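Local structure of INSIG protein homolog (Mycobacterium vanbaalenii PYR-1, 4XU6) at residues 1-5 with 61-66; 139-143 with 157-161; 25-31 with 91-97. The protein binds diacylglycerol within the membrane as a homotrimeric bacterial member of the Insig family. All blocks are in the same frame, centred on the assembly; numbering follows the deposited sequence.

Contact 1: 1-5 with 61-66; sequences MRLRI and AELRLH. With BOG (octyl beta-D-glucopyranoside), chain B.
E62 and the backbone of R2 and L3 meet where transmembrane helix 48-64 ends beside the lead-in to helix 5-29, at one end of this six-helix Insig bundle. The carboxylate accepts two successive N-H groups on its syn lone pairs: R2 N lies 2.8 Å from E62 OE2 and L3 N 2.9 Å from E62 OE1, both nearly straight. E62 carries its CG anti to the backbone N (chi1 174°) and then bends at chi2 (71°), which turns both oxygens to the N-terminal segment.

The R2 side chain runs along the end of segment 61-66, touching it with every atom from CB to the guanidinium. Its CB rests 4.0 Å from L65 CD1, and R2 CG faces both E62 OE2 and H66 NE2, 3.7 Å from each. Next, R2 CD sits over the imidazole of H66 in a CH-pi contact, 4.0 Å from the ring centroid. NE and CZ continue across the same ring, and the guanidinium stacks on it with the planes 20° apart. At the tip, NH2 of R2 donates to L65 O at 2.7 Å. Next to these polar groups, L3 CD2 packs against L65 CD1 at 3.8 Å, with V183 of helix 164-184 also on L65. The ring under R2 is itself tied down: H66 NE2 donates to E62 OE2 at 2.7 Å, arriving on the anti side and out of the carboxylate plane.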
ATOM      1  N   MET A   1       7.884  26.309  25.395  1.00 49.70           N
ATOM      2  CA  MET A   1       7.562  25.097  24.653  1.00 43.11           C
ATOM      3  C   MET A   1       8.821  24.278  24.372  1.00 40.50           C
ATOM      4  O   MET A   1       9.943  24.775  24.498  1.00 40.15           O
ATOM      5  CB  MET A   1       6.798  25.422  23.365  1.00 46.55           C
ATOM      6  CG  MET A   1       7.619  26.067  22.259  1.00 45.67           C
ATOM      7  SD  MET A   1       6.604  26.391  20.801  1.00 58.77           S
ATOM      8  CE  MET A   1       7.838  26.791  19.571  1.00 40.06           C
ATOM      9  N   ARG A   2       8.634  23.013  24.008  1.00 34.53           N
ATOM     10  CA  ARG A   2       9.763  22.095  23.890  1.00 33.46           C
ATOM     11  C   ARG A   2      10.412  22.104  22.515  1.00 29.13           C
ATOM     12  O   ARG A   2      11.637  21.969  22.401  1.00 28.06           O
ATOM     13  CB  ARG A   2       9.343  20.696  24.330  1.00 35.77           C
ATOM     14  CG  ARG A   2       8.704  20.775  25.702  1.00 39.36           C
ATOM     15  CD  ARG A   2       8.688  19.496  26.483  1.00 39.52           C
ATOM     16  NE  ARG A   2       8.380  19.811  27.880  1.00 43.05           N
ATOM     17  CZ  ARG A   2       7.956  18.934  28.783  1.00 44.07           C
ATOM     18  NH1 ARG A   2       7.708  19.334  30.023  1.00 48.28           N
ATOM     19  NH2 ARG A   2       7.779  17.661  28.455  1.00 42.05           N
ATOM     20  N   LEU A   3       9.598  22.275  21.478  1.00 29.39           N
ATOM     21  CA  LEU A   3      10.128  22.546  20.145  1.00 29.38           C
ATOM     22  C   LEU A   3      10.813  23.903  20.155  1.00 32.16           C
ATOM     23  O   LEU A   3      10.373  24.822  20.846  1.00 33.11           O
ATOM     24  CB  LEU A   3       9.007  22.566  19.103  1.00 26.10           C
ATOM     25  CG  LEU A   3       8.329  21.251  18.736  1.00 28.54           C
ATOM     26  CD1 LEU A   3       7.139  21.488  17.794  1.00 28.16           C
ATOM     27  CD2 LEU A   3       9.353  20.322  18.092  1.00 28.10           C
ATOM     28  N   ARG A   4      11.891  24.031  19.393  1.00 28.07           N
ATOM     29  CA  ARG A   4      12.477  25.338  19.153  1.00 30.34           C
ATOM     30  C   ARG A   4      11.693  25.991  18.019  1.00 34.61           C
ATOM     31  O   ARG A   4      11.039  25.292  17.237  1.00 27.76           O
ATOM     32  CB  ARG A   4      13.963  25.198  18.825  1.00 29.19           C
ATOM     33  CG  ARG A   4      14.778  24.768  20.037  1.00 31.26           C
ATOM     34  CD  ARG A   4      16.082  24.109  19.654  1.00 27.90           C
ATOM     35  NE  ARG A   4      16.869  23.774  20.841  1.00 27.63           N
ATOM     36  CZ  ARG A   4      18.048  23.164  20.807  1.00 30.36           C
ATOM     37  NH1 ARG A   4      18.577  22.823  19.638  1.00 27.27           N
ATOM     38  NH2 ARG A   4      18.704  22.904  21.941  1.00 27.36           N
ATOM     39  N   ILE A   5      11.723  27.320  17.946  1.00 30.53           N
ATOM     40  CA  ILE A   5      10.933  28.035  16.943  1.00 31.83           C
ATOM     41  C   ILE A   5      11.231  27.540  15.530  1.00 30.66           C
ATOM     42  O   ILE A   5      10.315  27.344  14.733  1.00 30.09           O
ATOM     43  CB  ILE A   5      11.140  29.569  17.021  1.00 34.64           C
ATOM     44  CG1 ILE A   5      10.570  30.115  18.331  1.00 37.95           C
ATOM     45  CG2 ILE A   5      10.466  30.269  15.846  1.00 36.09           C
ATOM     46  N   ALA A  61       3.074  17.684  17.250  1.00 22.01           N
ATOM     47  CA  ALA A  61       4.464  17.356  17.527  1.00 23.74           C
ATOM     48  C   ALA A  61       4.841  17.860  18.922  1.00 25.47           C
ATOM     49  O   ALA A  61       5.482  17.157  19.703  1.00 24.82           O
ATOM     50  CB  ALA A  61       5.369  17.975  16.484  1.00 23.79           C
ATOM     51  N   GLU A  62       4.452  19.094  19.222  1.00 26.52           N
ATOM     52  CA  GLU A  62       4.707  19.664  20.548  1.00 26.08           C
ATOM     53  C   GLU A  62       4.020  18.838  21.642  1.00 25.98           C
ATOM     54  O   GLU A  62       4.644  18.501  22.661  1.00 29.74           O
ATOM     55  CB  GLU A  62       4.235  21.123  20.599  1.00 26.98           C
ATOM     56  CG  GLU A  62       4.336  21.769  21.990  1.00 32.18           C
ATOM     57  CD  GLU A  62       5.764  22.048  22.419  1.00 37.14           C
ATOM     58  OE1 GLU A  62       6.664  22.065  21.552  1.00 32.87           O
ATOM     59  OE2 GLU A  62       5.983  22.258  23.635  1.00 34.97           O
ATOM     60  N   LEU A  63       2.749  18.502  21.421  1.00 25.67           N
ATOM     61  CA  LEU A  63       1.986  17.668  22.357  1.00 28.36           C
ATOM     62  C   LEU A  63       2.723  16.381  22.735  1.00 30.24           C
ATOM     63  O   LEU A  63       2.802  16.025  23.918  1.00 27.78           O
ATOM     64  CB  LEU A  63       0.600  17.330  21.788  1.00 28.13           C
ATOM     65  CG  LEU A  63      -0.261  16.310  22.552  1.00 29.19           C
ATOM     66  CD1 LEU A  63      -0.546  16.772  23.988  1.00 33.26           C
ATOM     67  CD2 LEU A  63      -1.569  16.009  21.813  1.00 28.07           C
ATOM     68  N   ARG A  64       3.255  15.681  21.731  1.00 26.90           N
ATOM     69  CA  ARG A  64       3.982  14.436  21.969  1.00 26.45           C
ATOM     70  C   ARG A  64       5.148  14.649  22.937  1.00 26.76           C
ATOM     71  O   ARG A  64       5.423  13.803  23.789  1.00 26.33           O
ATOM     72  CB  ARG A  64       4.496  13.832  20.647  1.00 23.79           C
ATOM     73  CG  ARG A  64       5.431  12.629  20.837  1.00 22.68           C
ATOM     74  CD  ARG A  64       4.679  11.500  21.537  1.00 25.21           C
ATOM     75  NE  ARG A  64       5.477  10.298  21.805  1.00 26.41           N
ATOM     76  CZ  ARG A  64       6.103  10.052  22.958  1.00 29.98           C
ATOM     77  NH1 ARG A  64       6.064  10.943  23.945  1.00 28.49           N
ATOM     78  NH2 ARG A  64       6.776   8.918  23.126  1.00 25.56           N
ATOM     79  N   LEU A  65       5.824  15.788  22.812  1.00 25.77           N
ATOM     80  CA  LEU A  65       6.961  16.083  23.682  1.00 27.36           C
ATOM     81  C   LEU A  65       6.559  16.356  25.142  1.00 32.18           C
ATOM     82  O   LEU A  65       7.418  16.473  26.019  1.00 33.58           O
ATOM     83  CB  LEU A  65       7.793  17.232  23.116  1.00 29.09           C
ATOM     84  CG  LEU A  65       8.393  16.976  21.728  1.00 28.46           C
ATOM     85  CD1 LEU A  65       9.156  18.195  21.249  1.00 26.09           C
ATOM     86  CD2 LEU A  65       9.293  15.738  21.745  1.00 27.45           C
ATOM     87  N   HIS A  66       5.260  16.447  25.399  1.00 29.54           N
ATOM     88  CA  HIS A  66       4.768  16.604  26.765  1.00 33.77           C
ATOM     89  C   HIS A  66       4.209  15.287  27.301  1.00 38.71           C
ATOM     90  O   HIS A  66       3.757  15.210  28.448  1.00 34.96           O
ATOM     91  CB  HIS A  66       3.709  17.711  26.828  1.00 30.23           C
ATOM     92  CG  HIS A  66       4.266  19.084  26.615  1.00 34.46           C
ATOM     93  ND1 HIS A  66       4.657  19.898  27.656  1.00 33.92           N
ATOM     94  CD2 HIS A  66       4.512  19.780  25.480  1.00 32.02           C
ATOM     95  CE1 HIS A  66       5.119  21.038  27.173  1.00 35.52           C
ATOM     96  NE2 HIS A  66       5.041  20.992  25.855  1.00 37.97           N
TER
HETATM   97  C1  BOG B 301      17.640  22.920  14.227  1.00 32.63           C
HETATM   98  O1  BOG B 301      16.310  22.480  13.968  1.00 31.86           O
HETATM   99  C2  BOG B 301      18.096  22.430  15.610  1.00 29.36           C
HETATM  100  O2  BOG B 301      17.208  22.942  16.614  1.00 30.11           O
HETATM  101  C3  BOG B 301      19.516  22.884  15.895  1.00 32.09           C
HETATM  102  O3  BOG B 301      19.974  22.288  17.115  1.00 29.44           O
HETATM  103  C4  BOG B 301      20.426  22.444  14.757  1.00 33.39           C
HETATM  104  O4  BOG B 301      21.730  22.997  14.967  1.00 35.83           O
HETATM  105  C5  BOG B 301      19.870  22.879  13.396  1.00 34.08           C
HETATM  106  O5  BOG B 301      18.526  22.418  13.227  1.00 32.98           O
HETATM  107  C6  BOG B 301      20.731  22.363  12.242  1.00 34.08           C
HETATM  108  O6  BOG B 301      20.740  20.931  12.221  1.00 36.33           O
HETATM  109  C1' BOG B 301      15.865  22.699  12.619  1.00 37.85           C
HETATM  110  C2' BOG B 301      14.637  21.817  12.397  1.00 32.26           C
HETATM  111  C3' BOG B 301      14.648  21.068  11.079  1.00 42.39           C
HETATM  112  C4' BOG B 301      14.490  19.571  11.309  1.00 39.94           C
HETATM  113  C5' BOG B 301      13.045  19.128  11.487  1.00 35.63           C
HETATM  114  C6' BOG B 301      12.759  17.964  10.536  1.00 35.27           C
HETATM  115  C7' BOG B 301      11.449  17.252  10.864  1.00 36.89           C
HETATM  116  C8' BOG B 301      11.528  16.586  12.223  1.00 34.07           C

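Contact 2: 139-143 with 157-161; sequences EIALV and LFGVA. With TDA (N-tridecanoic acid), chain E.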
ATOM      1  N   GLU A 139     -14.137  20.175  10.757  1.00 26.92           N
ATOM      2  CA  GLU A 139     -14.704  20.062   9.418  1.00 25.60           C
ATOM      3  C   GLU A 139     -16.228  20.058   9.433  1.00 27.73           C
ATOM      4  O   GLU A 139     -16.868  20.686   8.589  1.00 25.69           O
ATOM      5  CB  GLU A 139     -14.169  18.813   8.702  1.00 26.60           C
ATOM      6  CG  GLU A 139     -12.670  18.897   8.400  1.00 25.81           C
ATOM      7  CD  GLU A 139     -12.265  18.076   7.197  1.00 26.38           C
ATOM      8  OE1 GLU A 139     -13.085  17.928   6.270  1.00 26.19           O
ATOM      9  OE2 GLU A 139     -11.124  17.579   7.187  1.00 27.99           O
ATOM     10  N   ILE A 140     -16.811  19.347  10.390  1.00 26.16           N
ATOM     11  CA  ILE A 140     -18.266  19.285  10.487  1.00 27.84           C
ATOM     12  C   ILE A 140     -18.848  20.687  10.725  1.00 27.64           C
ATOM     13  O   ILE A 140     -19.854  21.062  10.114  1.00 28.55           O
ATOM     14  CB  ILE A 140     -18.716  18.297  11.589  1.00 29.95           C
ATOM     15  CG1 ILE A 140     -18.515  16.848  11.122  1.00 26.56           C
ATOM     16  CG2 ILE A 140     -20.180  18.526  11.976  1.00 33.04           C
ATOM     17  CD1 ILE A 140     -18.451  15.832  12.276  1.00 30.06           C
ATOM     18  N   ALA A 141     -18.201  21.459  11.593  1.00 29.43           N
ATOM     19  CA  ALA A 141     -18.632  22.833  11.855  1.00 32.21           C
ATOM     20  C   ALA A 141     -18.502  23.714  10.613  1.00 31.49           C
ATOM     21  O   ALA A 141     -19.394  24.506  10.313  1.00 30.53           O
ATOM     22  CB  ALA A 141     -17.836  23.435  13.008  1.00 29.59           C
ATOM     23  N   LEU A 142     -17.377  23.595   9.909  1.00 29.38           N
ATOM     24  CA  LEU A 142     -17.146  24.378   8.693  1.00 29.14           C
ATOM     25  C   LEU A 142     -18.160  24.049   7.600  1.00 32.16           C
ATOM     26  O   LEU A 142     -18.636  24.937   6.889  1.00 31.21           O
ATOM     27  CB  LEU A 142     -15.707  24.188   8.186  1.00 29.39           C
ATOM     28  CG  LEU A 142     -14.607  24.887   8.989  1.00 31.69           C
ATOM     29  CD1 LEU A 142     -13.237  24.408   8.564  1.00 30.03           C
ATOM     30  CD2 LEU A 142     -14.685  26.398   8.850  1.00 31.91           C
ATOM     31  N   VAL A 143     -18.496  22.770   7.469  1.00 29.16           N
ATOM     32  CA  VAL A 143     -19.504  22.344   6.511  1.00 27.40           C
ATOM     33  C   VAL A 143     -20.902  22.862   6.878  1.00 32.06           C
ATOM     34  O   VAL A 143     -21.647  23.318   6.009  1.00 31.61           O
ATOM     35  CB  VAL A 143     -19.511  20.806   6.347  1.00 29.66           C
ATOM     36  CG1 VAL A 143     -20.756  20.344   5.617  1.00 32.06           C
ATOM     37  CG2 VAL A 143     -18.247  20.349   5.605  1.00 27.85           C
ATOM     38  N   LEU A 157     -20.527  11.138   7.679  1.00 31.08           N
ATOM     39  CA  LEU A 157     -20.224  11.483   9.069  1.00 30.89           C
ATOM     40  C   LEU A 157     -20.661  12.923   9.352  1.00 30.91           C
ATOM     41  O   LEU A 157     -19.837  13.832   9.384  1.00 29.79           O
ATOM     42  CB  LEU A 157     -18.725  11.303   9.374  1.00 29.18           C
ATOM     43  CG  LEU A 157     -18.200  11.605  10.791  1.00 34.11           C
ATOM     44  CD1 LEU A 157     -18.844  10.689  11.820  1.00 35.10           C
ATOM     45  CD2 LEU A 157     -16.681  11.507  10.877  1.00 31.18           C
ATOM     46  N   PHE A 158     -21.964  13.119   9.553  1.00 34.61           N
ATOM     47  CA  PHE A 158     -22.521  14.451   9.799  1.00 31.27           C
ATOM     48  C   PHE A 158     -22.087  15.480   8.759  1.00 31.08           C
ATOM     49  O   PHE A 158     -21.725  16.608   9.109  1.00 33.92           O
ATOM     50  CB  PHE A 158     -22.141  14.953  11.192  1.00 32.63           C
ATOM     51  CG  PHE A 158     -22.518  14.012  12.298  1.00 40.59           C
ATOM     52  CD1 PHE A 158     -23.853  13.816  12.635  1.00 46.54           C
ATOM     53  CD2 PHE A 158     -21.539  13.329  13.006  1.00 40.32           C
ATOM     54  CE1 PHE A 158     -24.205  12.952  13.659  1.00 47.15           C
ATOM     55  CE2 PHE A 158     -21.879  12.461  14.031  1.00 48.00           C
ATOM     56  CZ  PHE A 158     -23.216  12.271  14.358  1.00 47.08           C
ATOM     57  N   GLY A 159     -22.102  15.086   7.491  1.00 28.05           N
ATOM     58  CA  GLY A 159     -21.751  15.999   6.418  1.00 29.83           C
ATOM     59  C   GLY A 159     -20.327  15.858   5.904  1.00 27.46           C
ATOM     60  O   GLY A 159     -19.987  16.420   4.864  1.00 27.28           O
ATOM     61  N   VAL A 160     -19.490  15.116   6.623  1.00 26.50           N
ATOM     62  CA  VAL A 160     -18.113  14.893   6.174  1.00 25.93           C
ATOM     63  C   VAL A 160     -17.798  13.400   5.975  1.00 27.11           C
ATOM     64  O   VAL A 160     -18.606  12.531   6.307  1.00 26.95           O
ATOM     65  CB  VAL A 160     -17.071  15.545   7.118  1.00 26.14           C
ATOM     66  CG1 VAL A 160     -17.404  17.014   7.371  1.00 24.20           C
ATOM     67  CG2 VAL A 160     -16.957  14.777   8.445  1.00 25.34           C
ATOM     68  N   ALA A 161     -16.622  13.097   5.429  1.00 23.80           N
ATOM     69  CA  ALA A 161     -16.295  11.705   5.107  1.00 25.61           C
ATOM     70  C   ALA A 161     -15.871  10.912   6.339  1.00 21.92           C
ATOM     71  O   ALA A 161     -15.051  11.373   7.131  1.00 23.91           O
ATOM     72  CB  ALA A 161     -15.216  11.643   4.036  1.00 23.36           C
TER
HETATM   73  O21 TDA E 304     -10.076  16.258   3.981  1.00 38.27           O
HETATM   74  O22 TDA E 304     -10.556  18.517   4.263  1.00 39.98           O
HETATM   75  C21 TDA E 304      -9.793  17.586   4.522  1.00 32.23           C
HETATM   76  C22 TDA E 304      -8.550  17.837   5.325  1.00 27.69           C
HETATM   77  C23 TDA E 304      -7.917  16.528   5.806  1.00 27.84           C
HETATM   78  C24 TDA E 304      -6.568  16.780   6.479  1.00 28.30           C
HETATM   79  C25 TDA E 304      -5.987  15.490   7.061  1.00 25.32           C
HETATM   80  C26 TDA E 304      -4.627  15.712   7.716  1.00 31.04           C
HETATM   81  C27 TDA E 304      -3.613  16.027   6.626  1.00 30.30           C
HETATM   82  C28 TDA E 304      -2.221  16.230   7.180  1.00 35.45           C
HETATM   83  C29 TDA E 304      -1.300  16.696   6.064  1.00 34.42           C
HETATM   84  C30 TDA E 304       0.100  16.838   6.632  1.00 32.27           C
HETATM   85  C31 TDA E 304       0.648  15.470   7.008  1.00 34.74           C
HETATM   86  C32 TDA E 304       2.117  15.563   7.402  1.00 34.82           C
HETATM   87  C33 TDA E 304       2.516  14.398   8.298  1.00 34.63           C
HETATM   88  O   HOH W   1     -21.772  19.332   9.036  1.00 38.06           O
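I140 places its CG1 anti to the carbonyl carbon (chi1 -74°), and the two side chains of I140 and V160 cross at about a right angle. In V160 a chi1 of -51° sets CG1 anti to the carbonyl carbon, against the helix backbone, and leaves CG2, between the backbone N and the carbonyl carbon, to meet I140 CG1 at 3.7 Å. V160 CG1 lies 3.9 Å from both E139 CB and V143 CG2. The delta carbon of I140 continues outward alongside the base of F158, with I140 CD1 3.9 Å from F158 CB; the phenyl ring itself leads away from the helix.

Backbone polar groups are bridged by a water, which donates to I140 O at 2.8 Å and to F158 O at 2.7 Å. On the loop side, L157 and V160 exchange two backbone bonds, L157 N to V160 O and V160 N to L157 O. At the corner G159 takes a positive phi of 99°, a backbone conformation suited to glycine, with its O near V143 CG1.

The carboxylate of E139, whose CB touches V160 CG1, closely approaches the acid group of bound tridecanoic acid. OE1 of E139 is hydrogen-bonded to Y150 OH and OE2 to Y168 OH, so two tyrosines fix the rotation of the carboxylate; Y150 OH also bonds to the lipid. The arrangement is thus a type I' turn, L157 to V160, packed on the C-terminal end of helix 122-144 beside the lipid pocket.

Contact 3: 25-31 with 91-97; sequences SHVVTGT and VTTALVH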
ATOM      1  N   SER A  25      -5.926  17.543  -4.444  1.00 19.37           N
ATOM      2  CA  SER A  25      -6.405  16.244  -4.911  1.00 19.78           C
ATOM      3  C   SER A  25      -7.905  16.067  -4.653  1.00 18.64           C
ATOM      4  O   SER A  25      -8.641  15.617  -5.533  1.00 22.13           O
ATOM      5  CB  SER A  25      -5.605  15.112  -4.256  1.00 19.29           C
ATOM      6  OG  SER A  25      -4.246  15.175  -4.649  1.00 21.25           O
ATOM      7  N   HIS A  26      -8.363  16.429  -3.455  1.00 20.86           N
ATOM      8  CA  HIS A  26      -9.797  16.378  -3.150  1.00 21.00           C
ATOM      9  C   HIS A  26     -10.627  17.300  -4.048  1.00 21.90           C
ATOM     10  O   HIS A  26     -11.691  16.914  -4.538  1.00 22.58           O
ATOM     11  CB  HIS A  26     -10.053  16.722  -1.677  1.00 20.55           C
ATOM     12  CG  HIS A  26      -9.883  15.555  -0.753  1.00 22.77           C
ATOM     13  ND1 HIS A  26      -9.941  15.671   0.620  1.00 28.99           N
ATOM     14  CD2 HIS A  26      -9.670  14.242  -1.011  1.00 23.35           C
ATOM     15  CE1 HIS A  26      -9.761  14.480   1.167  1.00 29.52           C
ATOM     16  NE2 HIS A  26      -9.597  13.595   0.199  1.00 24.59           N
ATOM     17  N   VAL A  27     -10.142  18.519  -4.261  1.00 21.39           N
ATOM     18  CA  VAL A  27     -10.894  19.475  -5.082  1.00 19.78           C
ATOM     19  C   VAL A  27     -10.984  19.026  -6.543  1.00 20.87           C
ATOM     20  O   VAL A  27     -12.081  19.006  -7.125  1.00 23.50           O
ATOM     21  CB  VAL A  27     -10.322  20.902  -4.975  1.00 21.51           C
ATOM     22  CG1 VAL A  27     -10.944  21.831  -6.036  1.00 23.42           C
ATOM     23  CG2 VAL A  27     -10.562  21.464  -3.568  1.00 21.91           C
ATOM     24  N   VAL A  28      -9.851  18.636  -7.122  1.00 21.52           N
ATOM     25  CA  VAL A  28      -9.805  18.292  -8.543  1.00 21.93           C
ATOM     26  C   VAL A  28     -10.562  16.999  -8.860  1.00 26.29           C
ATOM     27  O   VAL A  28     -11.026  16.804  -9.979  1.00 24.26           O
ATOM     28  CB  VAL A  28      -8.345  18.226  -9.089  1.00 24.32           C
ATOM     29  CG1 VAL A  28      -7.630  16.954  -8.600  1.00 21.64           C
ATOM     30  CG2 VAL A  28      -8.347  18.288 -10.608  1.00 29.31           C
ATOM     31  N   THR A  29     -10.718  16.120  -7.874  1.00 21.91           N
ATOM     32  CA  THR A  29     -11.476  14.895  -8.099  1.00 23.11           C
ATOM     33  C   THR A  29     -12.941  15.076  -7.726  1.00 25.97           C
ATOM     34  O   THR A  29     -13.752  14.182  -7.953  1.00 24.56           O
ATOM     35  CB  THR A  29     -10.944  13.713  -7.257  1.00 25.19           C
ATOM     36  OG1 THR A  29     -10.952  14.084  -5.876  1.00 21.18           O
ATOM     37  CG2 THR A  29      -9.539  13.327  -7.676  1.00 25.76           C
ATOM     38  N   GLY A  30     -13.278  16.216  -7.126  1.00 24.15           N
ATOM     39  CA  GLY A  30     -14.653  16.456  -6.708  1.00 23.96           C
ATOM     40  C   GLY A  30     -15.026  15.822  -5.374  1.00 25.78           C
ATOM     41  O   GLY A  30     -16.210  15.698  -5.040  1.00 24.72           O
ATOM     42  N   THR A  31     -14.021  15.409  -4.608  1.00 20.91           N
ATOM     43  CA  THR A  31     -14.272  14.867  -3.270  1.00 23.08           C
ATOM     44  C   THR A  31     -14.873  15.967  -2.398  1.00 24.77           C
ATOM     45  O   THR A  31     -15.784  15.721  -1.607  1.00 24.04           O
ATOM     46  CB  THR A  31     -12.966  14.357  -2.608  1.00 23.52           C
ATOM     47  OG1 THR A  31     -12.363  13.351  -3.435  1.00 22.69           O
ATOM     48  CG2 THR A  31     -13.240  13.777  -1.208  1.00 23.17           C
ATOM     49  N   VAL A  91      -4.121  11.210  -0.711  1.00 21.20           N
ATOM     50  CA  VAL A  91      -4.451  11.266  -2.141  1.00 20.30           C
ATOM     51  C   VAL A  91      -5.265  10.054  -2.591  1.00 22.25           C
ATOM     52  O   VAL A  91      -6.071  10.157  -3.511  1.00 20.42           O
ATOM     53  CB  VAL A  91      -3.211  11.483  -3.057  1.00 20.17           C
ATOM     54  CG1 VAL A  91      -2.533  12.817  -2.728  1.00 20.93           C
ATOM     55  CG2 VAL A  91      -2.219  10.322  -2.948  1.00 20.92           C
ATOM     56  N   THR A  92      -5.075   8.913  -1.933  1.00 21.78           N
ATOM     57  CA  THR A  92      -5.879   7.732  -2.259  1.00 22.13           C
ATOM     58  C   THR A  92      -7.357   7.992  -1.977  1.00 22.00           C
ATOM     59  O   THR A  92      -8.225   7.548  -2.733  1.00 20.46           O
ATOM     60  CB  THR A  92      -5.410   6.475  -1.480  1.00 22.40           C
ATOM     61  OG1 THR A  92      -4.080   6.128  -1.883  1.00 22.24           O
ATOM     62  CG2 THR A  92      -6.340   5.281  -1.754  1.00 24.00           C
ATOM     63  N   THR A  93      -7.650   8.713  -0.898  1.00 19.91           N
ATOM     64  CA  THR A  93      -9.051   9.007  -0.593  1.00 22.00           C
ATOM     65  C   THR A  93      -9.682   9.834  -1.701  1.00 22.50           C
ATOM     66  O   THR A  93     -10.858   9.695  -1.975  1.00 21.87           O
ATOM     67  CB  THR A  93      -9.259   9.709   0.770  1.00 23.42           C
ATOM     68  OG1 THR A  93      -8.631  10.995   0.768  1.00 22.31           O
ATOM     69  CG2 THR A  93      -8.707   8.854   1.907  1.00 20.82           C
ATOM     70  N   ALA A  94      -8.888  10.678  -2.351  1.00 21.34           N
ATOM     71  CA  ALA A  94      -9.391  11.443  -3.491  1.00 21.77           C
ATOM     72  C   ALA A  94      -9.729  10.509  -4.658  1.00 22.72           C
ATOM     73  O   ALA A  94     -10.741  10.682  -5.349  1.00 24.26           O
ATOM     74  CB  ALA A  94      -8.360  12.485  -3.914  1.00 22.90           C
ATOM     75  N   LEU A  95      -8.886   9.506  -4.872  1.00 21.70           N
ATOM     76  CA  LEU A  95      -9.104   8.569  -5.976  1.00 22.41           C
ATOM     77  C   LEU A  95     -10.311   7.658  -5.758  1.00 22.30           C
ATOM     78  O   LEU A  95     -10.974   7.281  -6.715  1.00 27.51           O
ATOM     79  CB  LEU A  95      -7.861   7.705  -6.204  1.00 23.98           C
ATOM     80  CG  LEU A  95      -6.562   8.452  -6.506  1.00 22.12           C
ATOM     81  CD1 LEU A  95      -5.401   7.477  -6.698  1.00 24.22           C
ATOM     82  CD2 LEU A  95      -6.720   9.338  -7.719  1.00 24.92           C
ATOM     83  N   VAL A  96     -10.593   7.294  -4.511  1.00 22.94           N
ATOM     84  CA  VAL A  96     -11.610   6.274  -4.264  1.00 24.28           C
ATOM     85  C   VAL A  96     -12.886   6.806  -3.618  1.00 23.43           C
ATOM     86  O   VAL A  96     -13.773   6.029  -3.279  1.00 22.70           O
ATOM     87  CB  VAL A  96     -11.045   5.091  -3.411  1.00 24.27           C
ATOM     88  CG1 VAL A  96      -9.811   4.490  -4.082  1.00 25.58           C
ATOM     89  CG2 VAL A  96     -10.711   5.545  -1.974  1.00 22.26           C
ATOM     90  N   HIS A  97     -12.991   8.126  -3.454  1.00 25.33           N
ATOM     91  CA  HIS A  97     -14.102   8.707  -2.688  1.00 24.35           C
ATOM     92  C   HIS A  97     -15.506   8.350  -3.200  1.00 25.68           C
ATOM     93  O   HIS A  97     -16.459   8.350  -2.419  1.00 28.89           O
ATOM     94  CB  HIS A  97     -13.988  10.235  -2.614  1.00 25.87           C
ATOM     95  CG  HIS A  97     -14.403  10.921  -3.878  1.00 23.74           C
ATOM     96  ND1 HIS A  97     -13.530  11.147  -4.922  1.00 26.11           N
ATOM     97  CD2 HIS A  97     -15.604  11.409  -4.278  1.00 25.78           C
ATOM     98  CE1 HIS A  97     -14.175  11.749  -5.907  1.00 25.65           C
ATOM     99  NE2 HIS A  97     -15.432  11.922  -5.541  1.00 27.44           N
TER
HETATM  100  O   HOH W   2     -16.747  12.900  -8.051  1.00 38.63           O
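T93 OG1 has two hydrogen-bond partners: H26 NE2 donates to it across the contact at 2.8 Å (161°), and it is also hydrogen-bonded to Y90 O, one turn back in its own helix. The acceptor lies close to the plane of the H26 imidazole, so the bond fixes the turn of a ring that belongs to the diacylglycerol site and touches bound tridecanoic acid. A94 CB meets the same ring at its edge, 3.6 Å from H26 CD2, and packs against both S25 O and T29 OG1.

A second histidine, H97, lies at the C-terminal ends of the two segments. It has its CG between the backbone N and the carbonyl carbon (chi1 77°), which folds the ring back until its ND1 donates to A94 O at 2.9 Å, within the ring plane. T31 covers one face of this imidazole, with T31 CA 3.8 Å from the centroid in a CH-pi contact. The hydroxyls form a hydrogen-bonded chain: T31 OG1 donates to T29 OG1 at 2.9 Å, and T29 OG1 to S25 O at 2.8 Å. G30 ends helix 5-29 in a Schellman motif, and a water joins T29 O to H97 NE2.

The segments 25-29 and 91-96 run almost parallel, 12° apart with axes 8.7 Å from each other. Around them, helix 101-119 packs on T92 and T93, H26 and V27 touch T32 of strand 32-34, T31 pairs through its backbone with H151, and P103 of a second subunit packs on S25.

In the fold
Contacts 1 and 3 bracket helix 5-29, one at its N-terminal lead-in and the other at its C-terminal end, on opposite sides of the chain's centre and about 32 Å apart between centres. Contact 1 is partly buried, with exposed arginine and histidine side chains and a carboxylate grip on main-chain N-H groups, away from the lipid sites. Contact 3 is buried, relying on neutral hydroxyls and two imidazoles between nearly parallel helices, and reaches the trimer interface. Contact 2, likewise partly buried but mostly apolar, with a water bridging main-chain carbonyls, has its centre about 16 Å from that of contact 3. These two supply E139 and H26 to the same lipid pocket.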